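Local structure of EF-P arginine 32 rhamnosyl-transferase (Pseudomonas putida KT2440, 5NV8) at residues R39-V42 with A48-L51; L203-N208 with R339-D344; P209-W214 with G232-G237; D269-L274 with N281-E286. The protein belongs to the EarP family of EF-P rhamnosyltransferases and has a two-domain glycosyltransferase architecture consistent with the GT-B fold. All coordinates share one frame; numbering follows the deposited sequence.

Contact 1 of 4, residues R39-V42 with A48-L51; sequences RQLV and AVRL
Val-49 of strand 48-51 fits its two methyls against Leu-41 and Val-42, near the end of helix 30-43. The work is divided between its branches. CG2 meets Val-42 CG2 at 3.6 Å, methyl against methyl. CG1 lies 4.0 Å from Leu-41 CB and only slightly farther from Val-42 CG2, so the Val-42 methyl sits against both arms of the Val-49 fork. The first torsion of Val-49 (chi1 -43°) sets CG1 beside its own backbone N and puts CG2 between N and the carbonyl carbon, spreading the fork toward the helix. On the helix side, Val-42 has CG1 anti to the backbone N (chi1 171°), which turns CG2, the branch beside that N, onto the strand; the two valines pass each other at a slant. Leu-41 presents its CB alone here, and the rest of its side chain runs on to Trp-18 of strand 17-20 and Ala-379 of helix 378-387. No hydrogen bond joins the two segments, and the contact is wholly aliphatic. Polar groups point elsewhere: Arg-50 makes a salt bridge with Asp-19, and Arg-39 is hydrogen-bonded to Gln-268. Close by, a backbone bond between Leu-41 and Leu-47 ties the end of the helix to the turn that leads into the strand, where the CA atoms of Val-42 and Ala-48 are 6.4 Å apart. Strand 48-51 runs parallel to strand 17-20, with helix 30-43 connecting them: a beta-alpha-beta crossover of the kind that builds Rossmann-like domains.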
# COMPACT_ATOMS: atom_id res chain seq x y z
N ARG A 39 -10.81 11.03 7.98
CA ARG A 39 -11.45 10.22 9.02
C ARG A 39 -10.63 10.23 10.30
O ARG A 39 -11.20 10.24 11.40
CB ARG A 39 -11.64 8.78 8.54
CG ARG A 39 -12.22 8.62 7.17
CD ARG A 39 -12.60 7.17 6.91
NE ARG A 39 -11.53 6.23 7.23
CZ ARG A 39 -10.61 5.83 6.37
NH1 ARG A 39 -10.62 6.29 5.12
NH2 ARG A 39 -9.67 4.97 6.74
N GLN A 40 -9.31 10.23 10.18
CA GLN A 40 -8.45 10.13 11.36
C GLN A 40 -8.53 11.40 12.21
O GLN A 40 -8.55 11.31 13.44
CB GLN A 40 -7.01 9.85 10.93
CG GLN A 40 -6.10 9.44 12.07
CD GLN A 40 -4.73 8.99 11.59
OE1 GLN A 40 -4.30 9.32 10.48
NE2 GLN A 40 -4.03 8.23 12.43
N LEU A 41 -8.57 12.57 11.58
CA LEU A 41 -8.64 13.82 12.35
C LEU A 41 -9.99 13.99 13.04
O LEU A 41 -10.07 14.74 14.01
CB LEU A 41 -8.37 15.02 11.45
CG LEU A 41 -7.12 14.98 10.58
CD1 LEU A 41 -7.31 15.89 9.37
CD2 LEU A 41 -5.89 15.36 11.38
N VAL A 42 -11.03 13.33 12.55
CA VAL A 42 -12.30 13.30 13.27
C VAL A 42 -12.24 12.27 14.39
O VAL A 42 -12.56 12.57 15.55
CB VAL A 42 -13.46 13.01 12.31
CG1 VAL A 42 -14.74 12.75 13.10
CG2 VAL A 42 -13.65 14.15 11.33
N ALA A 48 -13.78 18.93 13.43
CA ALA A 48 -14.83 19.07 12.43
C ALA A 48 -14.15 19.34 11.09
O ALA A 48 -13.73 20.46 10.81
CB ALA A 48 -15.80 20.19 12.80
N VAL A 49 -14.03 18.31 10.27
CA VAL A 49 -13.33 18.43 9.00
C VAL A 49 -14.31 18.21 7.86
O VAL A 49 -15.28 17.45 7.97
CB VAL A 49 -12.14 17.44 8.91
CG1 VAL A 49 -11.37 17.42 10.22
CG2 VAL A 49 -12.60 16.05 8.52
N ARG A 50 -14.08 18.93 6.77
CA ARG A 50 -14.88 18.80 5.56
C ARG A 50 -13.93 18.60 4.39
O ARG A 50 -13.11 19.48 4.09
CB ARG A 50 -15.78 20.02 5.34
CG ARG A 50 -15.12 21.36 5.66
CD ARG A 50 -16.14 22.41 6.11
NE ARG A 50 -15.61 23.77 5.96
CZ ARG A 50 -15.94 24.79 6.74
NH1 ARG A 50 -16.80 24.63 7.74
NH2 ARG A 50 -15.41 25.99 6.52
N LEU A 51 -14.02 17.44 3.76
CA LEU A 51 -13.20 17.11 2.60
C LEU A 51 -13.88 17.64 1.34
O LEU A 51 -14.97 17.17 0.98
CB LEU A 51 -12.98 15.60 2.52
CG LEU A 51 -12.14 15.09 1.35
CD1 LEU A 51 -10.75 15.70 1.41
CD2 LEU A 51 -12.08 13.58 1.37

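Contact 2 of 4, residues L203-N208 with R339-D344; sequences LFAYEN and RAWNMD. With TRH (2'-deoxy-thymidine-beta-L-rhamnose), chain B.
Asn-208 and Trp-341 bring the backbones nearest, CA to CA 7.2 Å, where the loop after strand 199-203 passes the C-terminal part of helix 328-343. The side-chain amide of Asn-208 lies nearly flat on the indole, the two planes 16° apart, with ND2 over the middle of the ring system and 3.1 Å above it. From there ND2 also donates to Trp-341 O in an almost straight bond (167°); the modelled length is very short, so its exact value is doubtful. Lower on the same side chain, CB makes a CH-pi contact 4.0 Å from the centroid of the six-membered ring. Asn-208 CG stands anti to the backbone N (chi1 -156°), which carries the amide out over the indole, while OD1 accepts from Gln-210 N; the amide is thus fixed at both ends. Leu-203 CD1 comes obliquely to Trp-341 CZ2, 3.8 Å away, and Ala-205 CB sits at the ring edge. Residues of the same loop turn to the bound TRH: Phe-204 has the methyl C5A over one face, and Tyr-206 OH donates to the phosphate oxygen O4P, at a doubtfully short distance. One asparagine thus covers an indole face and probably satisfies a carbonyl near the helix end, whereas Trp-341 NE1 is buried without a partner in the model, so the indole is probably fixed by contacts over its face and edge, not by its N-H.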
# COMPACT_ATOMS: atom_id res chain seq x y z
N LEU A 203 -1.27 -8.39 -5.86
CA LEU A 203 -0.55 -7.54 -6.80
C LEU A 203 -1.45 -6.41 -7.24
O LEU A 203 -2.55 -6.64 -7.77
CB LEU A 203 -0.05 -8.34 -8.02
CG LEU A 203 0.19 -7.53 -9.29
CD1 LEU A 203 1.42 -6.65 -9.12
CD2 LEU A 203 0.38 -8.46 -10.48
N PHE A 204 -1.00 -5.18 -7.02
CA PHE A 204 -1.73 -3.97 -7.36
C PHE A 204 -0.70 -2.95 -7.84
O PHE A 204 0.07 -2.42 -7.03
CB PHE A 204 -2.51 -3.45 -6.14
CG PHE A 204 -3.02 -2.04 -6.29
CD1 PHE A 204 -4.00 -1.73 -7.21
CD2 PHE A 204 -2.52 -1.04 -5.48
CE1 PHE A 204 -4.47 -0.43 -7.33
CE2 PHE A 204 -2.98 0.26 -5.59
CZ PHE A 204 -3.96 0.57 -6.52
N ALA A 205 -0.66 -2.71 -9.14
CA ALA A 205 0.39 -1.88 -9.73
C ALA A 205 -0.14 -1.24 -11.01
O ALA A 205 -1.32 -1.36 -11.35
CB ALA A 205 1.65 -2.72 -9.98
N TYR A 206 0.75 -0.55 -11.72
CA TYR A 206 0.46 0.01 -13.02
C TYR A 206 0.80 -1.03 -14.09
O TYR A 206 0.86 -2.23 -13.81
CB TYR A 206 1.23 1.32 -13.21
CG TYR A 206 1.16 2.26 -12.04
CD1 TYR A 206 0.09 3.14 -11.89
CD2 TYR A 206 2.16 2.28 -11.08
CE1 TYR A 206 0.02 4.01 -10.81
CE2 TYR A 206 2.10 3.14 -10.00
CZ TYR A 206 1.04 4.00 -9.87
OH TYR A 206 0.98 4.86 -8.80
N GLU A 207 1.02 -0.60 -15.33
CA GLU A 207 1.50 -1.50 -16.37
C GLU A 207 2.99 -1.71 -16.18
O GLU A 207 3.78 -0.76 -16.23
CB GLU A 207 1.22 -0.95 -17.77
CG GLU A 207 -0.22 -0.55 -18.04
CD GLU A 207 -0.58 0.78 -17.44
OE1 GLU A 207 0.26 1.70 -17.49
OE2 GLU A 207 -1.71 0.92 -16.92
N ASN A 208 3.38 -2.96 -15.95
CA ASN A 208 4.78 -3.30 -15.77
C ASN A 208 5.25 -4.15 -16.94
O ASN A 208 4.63 -5.20 -17.22
CB ASN A 208 5.00 -4.04 -14.45
CG ASN A 208 6.41 -3.89 -13.94
OD1 ASN A 208 7.36 -4.36 -14.57
ND2 ASN A 208 6.57 -3.23 -12.79
N ARG A 339 14.45 -3.21 -7.85
CA ARG A 339 14.90 -2.51 -9.04
C ARG A 339 14.34 -3.15 -10.31
O ARG A 339 13.99 -2.45 -11.26
CB ARG A 339 16.43 -2.49 -9.09
CG ARG A 339 17.08 -1.57 -8.07
CD ARG A 339 18.58 -1.80 -8.00
NE ARG A 339 19.25 -0.81 -7.16
CZ ARG A 339 20.52 -0.88 -6.79
NH1 ARG A 339 21.27 -1.90 -7.19
NH2 ARG A 339 21.04 0.07 -6.03
N ALA A 340 14.24 -4.48 -10.32
CA ALA A 340 13.75 -5.18 -11.51
C ALA A 340 12.30 -4.82 -11.81
O ALA A 340 11.94 -4.63 -12.98
CB ALA A 340 13.90 -6.69 -11.31
N TRP A 341 11.47 -4.72 -10.78
CA TRP A 341 10.06 -4.36 -10.95
C TRP A 341 9.88 -2.92 -11.42
O TRP A 341 8.78 -2.56 -11.85
CB TRP A 341 9.32 -4.58 -9.62
CG TRP A 341 7.82 -4.61 -9.72
CD1 TRP A 341 6.94 -3.84 -9.01
CD2 TRP A 341 7.02 -5.46 -10.55
NE1 TRP A 341 5.65 -4.15 -9.35
CE2 TRP A 341 5.67 -5.14 -10.29
CE3 TRP A 341 7.31 -6.46 -11.48
CZ2 TRP A 341 4.61 -5.78 -10.94
CZ3 TRP A 341 6.26 -7.09 -12.13
CH2 TRP A 341 4.93 -6.75 -11.85
N ASN A 342 10.93 -2.09 -11.36
CA ASN A 342 10.83 -0.69 -11.74
C ASN A 342 11.79 -0.29 -12.86
O ASN A 342 11.61 0.80 -13.42
CB ASN A 342 11.10 0.21 -10.52
CG ASN A 342 10.00 0.12 -9.47
OD1 ASN A 342 8.90 0.64 -9.65
ND2 ASN A 342 10.30 -0.55 -8.36
N MET A 343 12.78 -1.12 -13.20
CA MET A 343 13.76 -0.77 -14.22
C MET A 343 13.90 -1.86 -15.28
O MET A 343 14.89 -1.87 -16.02
CB MET A 343 15.12 -0.46 -13.59
CG MET A 343 15.03 0.37 -12.31
SD MET A 343 16.58 0.48 -11.39
CE MET A 343 17.76 0.73 -12.71
N ASP A 344 12.94 -2.79 -15.36
CA ASP A 344 12.85 -3.77 -16.44
C ASP A 344 14.00 -4.77 -16.43
O ASP A 344 14.57 -5.10 -17.47
CB ASP A 344 12.76 -3.07 -17.81
CG ASP A 344 12.10 -3.93 -18.87
OD1 ASP A 344 11.66 -5.04 -18.53
OD2 ASP A 344 12.04 -3.50 -20.03
O4P TRH B . -1.20 4.66 -7.94
P2 TRH B . -2.02 5.11 -6.79
O3P TRH B . -3.61 4.96 -7.08
O1 TRH B . -1.73 6.65 -6.39
C1 TRH B . -0.77 7.38 -7.17
C2 TRH B . -0.52 8.77 -6.57
O2 TRH B . -1.72 9.32 -6.01
C3 TRH B . -0.05 9.75 -7.65
O3 TRH B . -1.18 10.24 -8.38
C4 TRH B . 0.87 9.02 -8.61
O4 TRH B . 1.98 8.47 -7.87
OPP TRH B . -1.73 4.20 -5.49
P TRH B . -2.19 4.72 -4.04
O1P TRH B . -1.53 5.98 -3.62
O2P TRH B . -1.90 3.52 -3.00
O5' TRH B . -3.79 4.84 -4.07
C5' TRH B . -4.59 3.66 -3.99
C4' TRH B . -5.74 3.93 -3.03
O4' TRH B . -6.79 2.99 -3.37
C3' TRH B . -5.31 3.54 -1.63
O3' TRH B . -6.27 4.03 -0.68
C2' TRH B . -5.45 2.04 -1.75
C1' TRH B . -6.88 2.10 -2.23
N11 TRH B . -7.45 0.80 -2.62
C21 TRH B . -8.63 0.43 -2.11
O21 TRH B . -9.21 1.17 -1.32
N31 TRH B . -9.21 -0.78 -2.46
C41 TRH B . -8.57 -1.63 -3.36
O41 TRH B . -9.11 -2.70 -3.65
C51 TRH B . -7.35 -1.26 -3.90
C5A TRH B . -6.71 -2.11 -4.79
C61 TRH B . -6.78 -0.04 -3.54

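Contact 3 of 4, residues P209-W214 with G232-G237; sequences PQLGNW and GRVVAG
Leu-211, in the first turn of helix 211-220, reaches Val-234 and Gly-237 with its two methyls. The second segment opens with Gly-232, which starts a type I turn closing at Val-235 through a weak backbone bond from Val-235 N to Gly-232 O. Arg-233, at the turn, sends its guanidinium to Glu-207 in a salt bridge. Next, Val-234 offers CG2, the branch anti to its backbone N, to Leu-211 CD1 at 4.2 Å; the two side chains cross at about a right angle. With Val-235 the chain enters helix 235-242, and its carbonyl accepts from Ser-239 OG. Two residues on, Gly-237 has no side chain, and Leu-211 CD2 settles directly on its backbone, 3.5 Å from Gly-237 C. This is the closest approach between the segments and the tightest spot of the contact. The leucine is presented by a helix start that is itself braced: Gln-210 is the N-cap residue, and Asn-213 ND2 reaches Gln-210 OE1 at 3.1 Å, coming from well above the carbonyl plane (65° out of it). That same OE1 accepts from Met-347 N. Leu-211 and Val-234 both also touch Leu-203 of strand 199-203, so the starts of helices 211-220 and 235-242 meet over the end of that strand, while Trp-214 stands edge-to-face with Trp-341 and Trp-351 toward helices 328-343 and 347-355.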
# COMPACT_ATOMS: atom_id res chain seq x y z
N PRO A 209 6.31 -3.76 -17.65
CA PRO A 209 6.77 -4.56 -18.79
C PRO A 209 7.41 -5.88 -18.38
O PRO A 209 7.93 -6.61 -19.23
CB PRO A 209 7.78 -3.63 -19.48
CG PRO A 209 8.25 -2.72 -18.40
CD PRO A 209 7.08 -2.52 -17.49
N GLN A 210 7.39 -6.19 -17.08
CA GLN A 210 7.98 -7.43 -16.58
C GLN A 210 6.96 -8.34 -15.90
O GLN A 210 7.36 -9.32 -15.26
CB GLN A 210 9.13 -7.11 -15.61
CG GLN A 210 10.43 -6.87 -16.34
CD GLN A 210 11.35 -8.06 -16.30
OE1 GLN A 210 11.02 -9.11 -15.74
NE2 GLN A 210 12.50 -7.94 -16.95
N LEU A 211 5.67 -8.05 -16.03
CA LEU A 211 4.65 -8.92 -15.46
C LEU A 211 4.73 -10.32 -16.05
O LEU A 211 4.61 -11.32 -15.33
CB LEU A 211 3.26 -8.33 -15.68
CG LEU A 211 2.06 -9.22 -15.34
CD1 LEU A 211 1.72 -9.15 -13.86
CD2 LEU A 211 0.86 -8.84 -16.19
N GLY A 212 4.97 -10.42 -17.36
CA GLY A 212 5.02 -11.72 -18.00
C GLY A 212 6.14 -12.60 -17.47
O GLY A 212 5.95 -13.81 -17.27
N ASN A 213 7.31 -12.02 -17.22
CA ASN A 213 8.43 -12.80 -16.71
C ASN A 213 8.16 -13.28 -15.29
O ASN A 213 8.57 -14.39 -14.92
CB ASN A 213 9.72 -11.98 -16.77
CG ASN A 213 10.20 -11.75 -18.19
OD1 ASN A 213 9.86 -12.50 -19.11
ND2 ASN A 213 11.00 -10.70 -18.38
N TRP A 214 7.48 -12.47 -14.48
CA TRP A 214 7.17 -12.87 -13.11
C TRP A 214 6.15 -14.00 -13.09
O TRP A 214 6.32 -14.99 -12.37
CB TRP A 214 6.66 -11.67 -12.31
CG TRP A 214 6.69 -11.90 -10.83
CD1 TRP A 214 7.44 -12.82 -10.16
CD2 TRP A 214 5.94 -11.19 -9.84
NE1 TRP A 214 7.20 -12.72 -8.81
CE2 TRP A 214 6.29 -11.73 -8.59
CE3 TRP A 214 5.01 -10.14 -9.89
CZ2 TRP A 214 5.74 -11.26 -7.39
CZ3 TRP A 214 4.47 -9.68 -8.70
CH2 TRP A 214 4.83 -10.24 -7.47
N GLY A 232 -7.98 -3.27 -11.85
CA GLY A 232 -7.14 -2.11 -12.04
C GLY A 232 -6.31 -2.23 -13.30
O GLY A 232 -6.56 -3.08 -14.15
N ARG A 233 -5.30 -1.37 -13.39
CA ARG A 233 -4.43 -1.20 -14.55
C ARG A 233 -3.51 -2.39 -14.82
O ARG A 233 -2.65 -2.30 -15.70
CB ARG A 233 -3.59 0.07 -14.37
CG ARG A 233 -4.43 1.35 -14.37
CD ARG A 233 -3.63 2.58 -13.95
NE ARG A 233 -3.41 3.49 -15.07
CZ ARG A 233 -2.27 3.58 -15.74
NH1 ARG A 233 -1.23 2.83 -15.39
NH2 ARG A 233 -2.16 4.43 -16.75
N VAL A 234 -3.66 -3.51 -14.11
CA VAL A 234 -2.81 -4.67 -14.32
C VAL A 234 -3.54 -5.83 -14.99
O VAL A 234 -2.88 -6.72 -15.54
CB VAL A 234 -2.17 -5.14 -12.99
CG1 VAL A 234 -3.17 -5.91 -12.16
CG2 VAL A 234 -0.91 -5.97 -13.25
N VAL A 235 -4.87 -5.84 -14.98
CA VAL A 235 -5.61 -6.93 -15.59
C VAL A 235 -5.43 -6.97 -17.11
O VAL A 235 -5.65 -8.01 -17.73
CB VAL A 235 -7.11 -6.84 -15.22
CG1 VAL A 235 -7.78 -8.20 -15.38
CG2 VAL A 235 -7.27 -6.33 -13.80
N ALA A 236 -5.02 -5.85 -17.71
CA ALA A 236 -4.81 -5.82 -19.16
C ALA A 236 -3.66 -6.74 -19.56
O ALA A 236 -3.83 -7.66 -20.36
CB ALA A 236 -4.55 -4.39 -19.62
N GLY A 237 -2.47 -6.50 -18.99
CA GLY A 237 -1.34 -7.35 -19.28
C GLY A 237 -1.49 -8.75 -18.72
O GLY A 237 -0.94 -9.71 -19.26

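Contact 4 of 4, residues D269-L274 with N281-E286; sequences DDFDRL and NAVRGE. With TRH (2'-deoxy-thymidine-beta-L-rhamnose), chain B.
Phe-271 has the pyrimidine of the bound TRH over one face, C61 standing 4.0 Å above the middle of the ring, and Val-283 CG1 at its edge, 4.3 Å from Phe-271 CZ. The base is shifted along the phenyl, which brings the methyl C5A within 3.6 Å of Phe-271 CE1. With CG anti to the backbone N (chi1 -179°), the phenyl swings out from helix 268-277 so that its far end reaches the strand while its face takes the base. The second flat group, the guanidinium of Arg-284, has TRH O3P in its plane at one edge: NH2 donates to it at 2.8 Å, nearly straight (170°). NE makes a bent, weak bond to O4P, the neighbouring oxygen on the same phosphorus. Two nitrogens thus address one phosphate, and the positive charge probably offsets its negative charge. Beyond the arginine, Gly-285 passes close beside the diphosphate with its CA 3.4 Å from the bridging OPP, in a positive-phi conformation, and Glu-286 N donates to O1P of the other phosphate at 2.7 Å. At the other end, Asn-281 only approaches Leu-274; its amide is held by Ser-202 OG and Leu-275 O. On the helix, Arg-273 grips Asp-270 OD1 side-on through NE and NH2. Backbone N-H groups of Asp-287 and Ser-288, starting helix 287-295, also bond to TRH. A strand end running through a glycine into a helix start beside a bound diphosphate is consistent with the nucleotide site in the C-terminal Rossmann-like domain of GT-B proteins.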
# COMPACT_ATOMS: atom_id res chain seq x y z
N ASP A 269 -10.74 -0.55 4.20
CA ASP A 269 -10.46 -1.42 5.34
C ASP A 269 -10.29 -2.87 4.91
O ASP A 269 -9.44 -3.59 5.45
CB ASP A 269 -11.57 -1.29 6.39
CG ASP A 269 -11.48 0.00 7.17
OD1 ASP A 269 -10.38 0.60 7.23
OD2 ASP A 269 -12.52 0.42 7.73
N ASP A 270 -11.10 -3.32 3.95
CA ASP A 270 -10.95 -4.69 3.47
C ASP A 270 -9.67 -4.86 2.67
O ASP A 270 -9.11 -5.97 2.63
CB ASP A 270 -12.17 -5.10 2.65
CG ASP A 270 -13.35 -5.48 3.52
OD1 ASP A 270 -13.21 -6.39 4.36
OD2 ASP A 270 -14.43 -4.87 3.36
N PHE A 271 -9.18 -3.79 2.03
CA PHE A 271 -7.88 -3.86 1.39
C PHE A 271 -6.77 -4.05 2.42
O PHE A 271 -5.76 -4.70 2.12
CB PHE A 271 -7.63 -2.60 0.56
CG PHE A 271 -6.31 -2.60 -0.16
CD1 PHE A 271 -6.11 -3.38 -1.29
CD2 PHE A 271 -5.25 -1.82 0.30
CE1 PHE A 271 -4.90 -3.38 -1.95
CE2 PHE A 271 -4.03 -1.82 -0.36
CZ PHE A 271 -3.86 -2.60 -1.48
N ASP A 272 -6.93 -3.50 3.62
CA ASP A 272 -6.01 -3.81 4.71
C ASP A 272 -6.08 -5.29 5.07
O ASP A 272 -5.04 -5.94 5.28
CB ASP A 272 -6.31 -2.95 5.93
CG ASP A 272 -5.79 -1.53 5.79
OD1 ASP A 272 -4.70 -1.33 5.20
OD2 ASP A 272 -6.47 -0.60 6.29
N ARG A 273 -7.29 -5.83 5.17
CA ARG A 273 -7.45 -7.26 5.45
C ARG A 273 -6.81 -8.10 4.35
O ARG A 273 -6.23 -9.16 4.63
CB ARG A 273 -8.93 -7.60 5.59
CG ARG A 273 -9.74 -6.62 6.44
CD ARG A 273 -10.81 -7.33 7.27
NE ARG A 273 -12.08 -7.43 6.56
CZ ARG A 273 -13.06 -8.27 6.90
NH1 ARG A 273 -12.92 -9.07 7.94
NH2 ARG A 273 -14.18 -8.30 6.19
N LEU A 274 -6.88 -7.64 3.10
CA LEU A 274 -6.19 -8.33 2.01
C LEU A 274 -4.69 -8.35 2.25
O LEU A 274 -4.06 -9.41 2.19
CB LEU A 274 -6.51 -7.65 0.68
CG LEU A 274 -6.09 -8.40 -0.58
CD1 LEU A 274 -6.64 -9.82 -0.57
CD2 LEU A 274 -6.54 -7.66 -1.83
N ASN A 281 2.96 -8.82 -0.72
CA ASN A 281 2.05 -7.78 -1.19
C ASN A 281 2.79 -6.83 -2.13
O ASN A 281 3.72 -6.14 -1.72
CB ASN A 281 1.46 -7.00 -0.02
CG ASN A 281 0.59 -7.87 0.87
OD1 ASN A 281 -0.50 -8.29 0.48
ND2 ASN A 281 1.05 -8.12 2.09
N ALA A 282 2.35 -6.79 -3.39
CA ALA A 282 2.90 -5.88 -4.39
C ALA A 282 1.97 -4.67 -4.48
O ALA A 282 0.85 -4.78 -4.98
CB ALA A 282 3.05 -6.58 -5.74
N VAL A 283 2.45 -3.52 -4.01
CA VAL A 283 1.64 -2.30 -4.00
C VAL A 283 2.27 -1.26 -4.91
O VAL A 283 3.24 -1.54 -5.62
CB VAL A 283 1.49 -1.75 -2.57
CG1 VAL A 283 0.40 -2.51 -1.82
CG2 VAL A 283 2.82 -1.81 -1.83
N ARG A 284 1.72 -0.05 -4.90
CA ARG A 284 2.15 1.01 -5.81
C ARG A 284 1.79 2.36 -5.20
O ARG A 284 1.19 2.45 -4.13
CB ARG A 284 1.48 0.85 -7.17
CG ARG A 284 -0.00 1.17 -7.12
CD ARG A 284 -0.61 1.38 -8.49
NE ARG A 284 -1.78 2.24 -8.42
CZ ARG A 284 -2.79 2.20 -9.29
NH1 ARG A 284 -2.75 1.35 -10.30
NH2 ARG A 284 -3.82 3.02 -9.14
N GLY A 285 2.17 3.42 -5.91
CA GLY A 285 1.66 4.74 -5.60
C GLY A 285 2.13 5.24 -4.25
O GLY A 285 3.31 5.16 -3.91
N GLU A 286 1.18 5.77 -3.47
CA GLU A 286 1.50 6.46 -2.23
C GLU A 286 0.94 5.75 -1.00
O GLU A 286 1.71 5.40 -0.10
CB GLU A 286 0.98 7.90 -2.29
CG GLU A 286 1.05 8.65 -0.98
CD GLU A 286 1.77 9.97 -1.10
OE1 GLU A 286 1.84 10.71 -0.10
OE2 GLU A 286 2.27 10.27 -2.21
O4P TRH B . -1.20 4.66 -7.94
P2 TRH B . -2.02 5.11 -6.79
O3P TRH B . -3.61 4.96 -7.08
O1 TRH B . -1.73 6.65 -6.39
C1 TRH B . -0.77 7.38 -7.17
C2 TRH B . -0.52 8.77 -6.57
O2 TRH B . -1.72 9.32 -6.01
C3 TRH B . -0.05 9.75 -7.65
O3 TRH B . -1.18 10.24 -8.38
C4 TRH B . 0.87 9.02 -8.61
O4 TRH B . 1.98 8.47 -7.87
OPP TRH B . -1.73 4.20 -5.49
P TRH B . -2.19 4.72 -4.04
O1P TRH B . -1.53 5.98 -3.62
O2P TRH B . -1.90 3.52 -3.00
O5' TRH B . -3.79 4.84 -4.07
C5' TRH B . -4.59 3.66 -3.99
C4' TRH B . -5.74 3.93 -3.03
O4' TRH B . -6.79 2.99 -3.37
C3' TRH B . -5.31 3.54 -1.63
O3' TRH B . -6.27 4.03 -0.68
C2' TRH B . -5.45 2.04 -1.75
C1' TRH B . -6.88 2.10 -2.23
N11 TRH B . -7.45 0.80 -2.62
C21 TRH B . -8.63 0.43 -2.11
O21 TRH B . -9.21 1.17 -1.32
N31 TRH B . -9.21 -0.78 -2.46
C41 TRH B . -8.57 -1.63 -3.36
O41 TRH B . -9.11 -2.70 -3.65
C51 TRH B . -7.35 -1.26 -3.90
C5A TRH B . -6.71 -2.11 -4.79
C61 TRH B . -6.78 -0.04 -3.54

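Contacts 2 and 4 share one site: both touch TRH, their centres lie 15 Å apart, and Phe-204 N probably bonds to Ala-282 O at 2.8 Å, continuing the pairing of strands 199-203 and 280-284 just past the end of the first. Contact 3 continues that region, its centre 8 Å from contact 2 and linked to it by the Glu-207 to Arg-233 salt bridge; Val-234 stays about 9 Å from the ligand. Contact 1 belongs to the separate two-stranded parallel sheet, centred 34 Å from contact 2, on the opposite side of the chain's centre. Its nearest atoms come within about 4 Å of contact 4, bringing its helix close to the helix that carries Phe-271.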